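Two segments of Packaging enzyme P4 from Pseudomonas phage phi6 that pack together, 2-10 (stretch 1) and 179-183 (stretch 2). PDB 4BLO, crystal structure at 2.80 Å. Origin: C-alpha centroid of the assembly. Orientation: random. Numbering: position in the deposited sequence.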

# COMPACT_ATOMS: atom_id res chain seq x y z
N PRO L 2 0.07 23.89 42.15
CA PRO L 2 -1.39 23.70 42.12
C PRO L 2 -2.11 24.41 40.96
O PRO L 2 -1.51 25.24 40.28
CB PRO L 2 -1.84 24.24 43.48
CG PRO L 2 -0.83 25.23 43.85
CD PRO L 2 0.46 24.89 43.17
N ILE L 3 -3.39 24.05 40.73
CA ILE L 3 -4.24 24.64 39.69
C ILE L 3 -5.31 25.48 40.42
O ILE L 3 -6.25 24.92 41.00
CB ILE L 3 -4.84 23.57 38.73
CG1 ILE L 3 -3.72 22.77 38.03
CG2 ILE L 3 -5.80 24.20 37.72
CD1 ILE L 3 -4.16 21.49 37.30
N VAL L 4 -5.13 26.81 40.43
CA VAL L 4 -6.01 27.73 41.16
C VAL L 4 -7.10 28.32 40.24
O VAL L 4 -6.83 28.77 39.12
CB VAL L 4 -5.21 28.82 41.94
CG1 VAL L 4 -4.32 29.67 41.03
CG2 VAL L 4 -6.11 29.68 42.82
N VAL L 5 -8.35 28.28 40.74
CA VAL L 5 -9.55 28.78 40.09
C VAL L 5 -9.89 30.15 40.68
O VAL L 5 -10.29 30.25 41.85
CB VAL L 5 -10.73 27.76 40.22
CG1 VAL L 5 -11.97 28.27 39.50
CG2 VAL L 5 -10.32 26.40 39.68
N THR L 6 -9.68 31.20 39.87
CA THR L 6 -9.92 32.63 40.15
C THR L 6 -11.39 32.95 39.86
O THR L 6 -12.09 32.13 39.25
CB THR L 6 -8.95 33.46 39.25
OG1 THR L 6 -7.63 32.94 39.35
CG2 THR L 6 -8.93 34.96 39.59
N GLN L 7 -11.86 34.16 40.26
CA GLN L 7 -13.21 34.64 39.99
C GLN L 7 -13.37 34.83 38.48
O GLN L 7 -14.47 34.60 37.95
CB GLN L 7 -13.49 35.95 40.74
CG GLN L 7 -14.97 36.35 40.78
CD GLN L 7 -15.85 35.31 41.45
OE1 GLN L 7 -15.65 34.93 42.61
NE2 GLN L 7 -16.87 34.86 40.74
N ALA L 8 -12.26 35.18 37.79
CA ALA L 8 -12.19 35.37 36.34
C ALA L 8 -12.62 34.09 35.61
O ALA L 8 -13.35 34.18 34.63
CB ALA L 8 -10.78 35.76 35.93
N HIS L 9 -12.21 32.92 36.14
CA HIS L 9 -12.57 31.60 35.61
C HIS L 9 -14.06 31.32 35.83
O HIS L 9 -14.73 30.90 34.89
CB HIS L 9 -11.71 30.49 36.26
CG HIS L 9 -10.23 30.62 36.01
ND1 HIS L 9 -9.71 30.61 34.73
CD2 HIS L 9 -9.21 30.71 36.89
CE1 HIS L 9 -8.40 30.73 34.87
NE2 HIS L 9 -8.05 30.79 36.15
N ILE L 10 -14.57 31.60 37.05
CA ILE L 10 -15.98 31.41 37.44
C ILE L 10 -16.91 32.26 36.54
O ILE L 10 -17.94 31.76 36.11
CB ILE L 10 -16.21 31.71 38.95
CG1 ILE L 10 -15.17 30.98 39.85
CG2 ILE L 10 -17.65 31.35 39.37
CD1 ILE L 10 -14.94 31.58 41.21
N ALA L 179 -11.10 27.41 27.63
CA ALA L 179 -12.19 28.37 27.42
C ALA L 179 -12.38 29.26 28.63
O ALA L 179 -12.65 30.45 28.47
CB ALA L 179 -13.49 27.65 27.10
N LEU L 180 -12.18 28.68 29.83
CA LEU L 180 -12.28 29.36 31.13
C LEU L 180 -11.13 30.36 31.35
O LEU L 180 -11.21 31.17 32.27
CB LEU L 180 -12.32 28.35 32.29
CG LEU L 180 -13.49 27.37 32.33
CD1 LEU L 180 -13.24 26.30 33.38
CD2 LEU L 180 -14.82 28.08 32.59
N GLY L 181 -10.08 30.28 30.53
CA GLY L 181 -8.95 31.19 30.61
C GLY L 181 -7.63 30.57 31.04
O GLY L 181 -6.61 31.27 31.03
N PHE L 182 -7.64 29.26 31.37
CA PHE L 182 -6.43 28.55 31.78
C PHE L 182 -5.46 28.38 30.64
O PHE L 182 -5.87 28.20 29.50
CB PHE L 182 -6.77 27.16 32.34
CG PHE L 182 -7.42 27.18 33.70
CD1 PHE L 182 -6.66 27.36 34.85
CD2 PHE L 182 -8.79 27.02 33.83
CE1 PHE L 182 -7.26 27.39 36.11
CE2 PHE L 182 -9.39 27.04 35.08
CZ PHE L 182 -8.62 27.23 36.22
N ASN L 183 -4.16 28.41 30.97
CA ASN L 183 -3.08 28.19 30.02
C ASN L 183 -2.79 26.70 30.00
O ASN L 183 -2.08 26.18 30.88
CB ASN L 183 -1.86 29.01 30.39
CG ASN L 183 -2.03 30.50 30.23
OD1 ASN L 183 -1.42 31.29 30.94
ND2 ASN L 183 -2.84 30.91 29.27

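This is a small contact built around one histidine, His-9, whose ring stacks on Phe-182 and at the same time donates a hydrogen bond to the backbone of the other stretch, with a few aliphatic side chains filling in around the phenyl ring. About 287 Å² is buried in total, and His-9 and Phe-182 account for most of it.

The two rings lie face to face, their planes 4° apart and their centroids separated by 3.7 Å; NE2 of His-9 comes within 3.5 Å of CE1 of Phe-182. For both residues the CA-to-CB bond points sideways to the partner stretch, and the side chain carries its ring inward, with chi1 in the m well in each case. Histidine suits its place because its flat ring can use face and edge together. While one face covers the phenyl ring, ND1 at the edge donates to O of Leu-180 at 2.9 Å, with an N-H...O angle of 156°. That carbonyl lies near the plane of the imidazole, where an N-H bond points.

Gly-181 follows in a Schellman motif at the end of a helix. Its phi of 113° would jam a CB against the preceding carbonyl oxygen, which by itself calls for glycine; an ideal CB would also sit only 3.6 Å from ND1 of His-9.

Phenylalanine offers a broad apolar surface beyond the stack. CG2 of Val-5 meets its edge, 3.9 Å from CZ of Phe-182, and CG2 of Ile-3 lies 3.9 Å from CE1 of Phe-182. These branched aliphatic side chains suit a buried hydrocarbon ring, to which they offer methyl groups. The CA-to-CB bond of Val-4 points away, yet its backbone contributes: O of Val-4 approaches CE1 of Phe-182 to 3.3 Å, near the ring plane, where the slightly positive C-H edge faces the carbonyl.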